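Long-range contact in antisigma-factor antagonist, STAS (Rhodobacter sphaeroides, PDB 3OIZ), which probably serves as the cytoplasmic STAS domain of a SulP-like membrane transporter, a regulatory module related to the antagonists of anti-sigma factors: residues Arg18-Val22 / Ala37-Glu42. Sequence-based numbering, arbitrary orientation.
Sequences RIYRV and AFDFRE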
loop_
_atom_site.group_PDB
_atom_site.type_symbol
_atom_site.label_atom_id
_atom_site.label_comp_id
_atom_site.label_asym_id
_atom_site.label_seq_id
_atom_site.Cartn_x
_atom_site.Cartn_y
_atom_site.Cartn_z
ATOM N N ARG A 18 6.828 8.707 -4.680
ATOM C CA ARG A 18 6.458 8.609 -3.270
ATOM C C ARG A 18 6.585 7.155 -2.852
ATOM O O ARG A 18 6.106 6.274 -3.569
ATOM C CB ARG A 18 5.024 9.079 -3.026
ATOM C CG ARG A 18 4.718 9.138 -1.511
ATOM C CD ARG A 18 3.406 9.827 -1.140
ATOM N NE ARG A 18 3.433 11.264 -1.422
ATOM C CZ ARG A 18 3.811 12.210 -0.554
ATOM N NH1 ARG A 18 4.238 11.912 0.698
ATOM N NH2 ARG A 18 3.753 13.472 -0.939
ATOM N N ILE A 19 7.246 6.905 -1.727
ATOM C CA ILE A 19 7.241 5.549 -1.150
ATOM C C ILE A 19 6.311 5.516 0.024
ATOM O O ILE A 19 6.447 6.326 0.941
ATOM C CB ILE A 19 8.656 5.112 -0.698
ATOM C CG1 ILE A 19 9.633 5.263 -1.886
ATOM C CG2 ILE A 19 8.582 3.684 -0.061
ATOM C CD1 ILE A 19 11.135 5.137 -1.513
ATOM N N TYR A 20 5.364 4.576 -0.002
ATOM C CA TYR A 20 4.476 4.340 1.132
ATOM C C TYR A 20 5.002 3.135 1.896
ATOM O O TYR A 20 5.323 2.122 1.295
ATOM C CB TYR A 20 3.094 4.038 0.609
ATOM C CG TYR A 20 2.291 5.239 0.167
ATOM C CD1 TYR A 20 1.484 5.936 1.076
ATOM C CD2 TYR A 20 2.353 5.709 -1.163
ATOM C CE1 TYR A 20 0.730 7.062 0.662
ATOM C CE2 TYR A 20 1.605 6.816 -1.570
ATOM C CZ TYR A 20 0.788 7.479 -0.660
ATOM O OH TYR A 20 0.051 8.582 -1.044
ATOM N N ARG A 21 5.062 3.224 3.221
ATOM C CA ARG A 21 5.551 2.139 4.049
ATOM C C ARG A 21 4.383 1.690 4.924
ATOM O O ARG A 21 3.872 2.456 5.731
ATOM C CB ARG A 21 6.774 2.578 4.880
ATOM C CG ARG A 21 8.014 2.764 3.951
ATOM C CD ARG A 21 9.316 3.071 4.748
ATOM N NE ARG A 21 10.388 3.421 3.810
ATOM C CZ ARG A 21 10.680 4.668 3.430
ATOM N NH1 ARG A 21 9.989 5.704 3.913
ATOM N NH2 ARG A 21 11.663 4.896 2.565
ATOM N N VAL A 22 3.967 0.443 4.742
ATOM C CA VAL A 22 2.868 -0.108 5.495
ATOM C C VAL A 22 3.436 -1.062 6.557
ATOM O O VAL A 22 4.303 -1.915 6.264
ATOM C CB VAL A 22 1.953 -0.923 4.532
ATOM C CG1 VAL A 22 0.733 -1.370 5.274
ATOM C CG2 VAL A 22 1.531 -0.107 3.264
ATOM N N ALA A 37 -5.520 5.614 3.290
ATOM C CA ALA A 37 -4.125 5.999 3.554
ATOM C C ALA A 37 -3.395 6.604 2.343
ATOM O O ALA A 37 -2.367 7.282 2.504
ATOM C CB ALA A 37 -3.342 4.841 4.111
ATOM N N PHE A 38 -3.902 6.373 1.140
ATOM C CA PHE A 38 -3.157 6.747 -0.080
ATOM C C PHE A 38 -3.766 7.987 -0.760
ATOM O O PHE A 38 -4.988 8.161 -0.806
ATOM C CB PHE A 38 -3.140 5.559 -1.064
ATOM C CG PHE A 38 -2.523 4.329 -0.488
ATOM C CD1 PHE A 38 -1.142 4.148 -0.541
ATOM C CD2 PHE A 38 -3.312 3.340 0.099
ATOM C CE1 PHE A 38 -0.538 3.001 0.015
ATOM C CE2 PHE A 38 -2.729 2.188 0.672
ATOM C CZ PHE A 38 -1.347 2.005 0.627
ATOM N N ASP A 39 -2.916 8.836 -1.310
ATOM C CA ASP A 39 -3.388 9.968 -2.098
ATOM C C ASP A 39 -3.230 9.605 -3.574
ATOM O O ASP A 39 -2.162 9.824 -4.181
ATOM C CB ASP A 39 -2.544 11.203 -1.782
ATOM C CG ASP A 39 -2.938 12.422 -2.623
ATOM O OD1 ASP A 39 -3.921 12.329 -3.415
ATOM O OD2 ASP A 39 -2.247 13.479 -2.511
ATOM N N PHE A 40 -4.289 9.054 -4.154
ATOM C CA PHE A 40 -4.232 8.548 -5.517
ATOM C C PHE A 40 -4.137 9.673 -6.549
ATOM O O PHE A 40 -3.695 9.441 -7.682
ATOM C CB PHE A 40 -5.439 7.635 -5.792
ATOM C CG PHE A 40 -5.477 6.414 -4.912
ATOM C CD1 PHE A 40 -4.494 5.417 -5.003
ATOM C CD2 PHE A 40 -6.470 6.278 -3.955
ATOM C CE1 PHE A 40 -4.518 4.301 -4.157
ATOM C CE2 PHE A 40 -6.515 5.161 -3.125
ATOM C CZ PHE A 40 -5.541 4.172 -3.223
ATOM N N ARG A 41 -4.500 10.887 -6.166
ATOM C CA ARG A 41 -4.571 11.977 -7.155
ATOM C C ARG A 41 -3.282 12.765 -7.312
ATOM O O ARG A 41 -3.182 13.593 -8.214
ATOM C CB ARG A 41 -5.760 12.911 -6.874
ATOM C CG ARG A 41 -7.117 12.175 -6.930
ATOM C CD ARG A 41 -8.333 13.112 -7.079
ATOM N NE ARG A 41 -8.377 14.272 -6.169
ATOM C CZ ARG A 41 -8.052 14.279 -4.869
ATOM N NH1 ARG A 41 -7.649 13.172 -4.236
ATOM N NH2 ARG A 41 -8.130 15.418 -4.186
ATOM N N GLU A 42 -2.272 12.453 -6.490
ATOM C CA GLU A 42 -0.996 13.179 -6.534
ATOM C C GLU A 42 -0.318 12.971 -7.899
ATOM O O GLU A 42 -0.346 11.859 -8.457
ATOM C CB GLU A 42 -0.092 12.690 -5.399
ATOM C CG GLU A 42 1.142 13.570 -5.187
ATOM C CD GLU A 42 1.970 13.157 -3.990
ATOM O OE1 GLU A 42 1.731 12.061 -3.429
ATOM O OE2 GLU A 42 2.850 13.956 -3.594
HETATM O O HOH W 1 0.352 9.777 -3.408
#
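F38 turns its ring edge to the face of Y20: ring centroids lie 4.7 Å apart with planes at 56°, and F38 CD1 sits over the centre of the tyrosine ring. F38 CZ continues to V22 CG2 at 4.4 Å, a looser apolar touch. At the far end of the phenol, Y20 OH accepts a hydrogen bond from the backbone N of D39 at 3.0 Å; the 174° N-H...O angle marks a nearly straight bond. Y20 OH also donates to a water, which in turn donates to D39 O and E42 OE1, so the hydroxyl has a partner for each role. In this STAS fold, strand 17-23 is an inner strand of the mixed sheet, and these bonds tie it to the loop that leads from helix 31-36 to strand 46-51. A type I turn from D39 to E42, with an Asx turn at D39, brings E42 back toward the strand. There R18 grips the carboxylate side-on, meeting both oxygens on their syn sides. NE reaches E42 OE1, tilted out of the guanidinium plane, at 2.7 Å. The NH2 bond to E42 OE2, in that plane, is nearly straight at 2.8 Å. Guanidinium and carboxylate planes differ by 31°. The bend at R18 chi3 turns the NE/NH2 edge to E42, and R18 NH1 is hydrogen-bonded to S9 OG on strand 5-11.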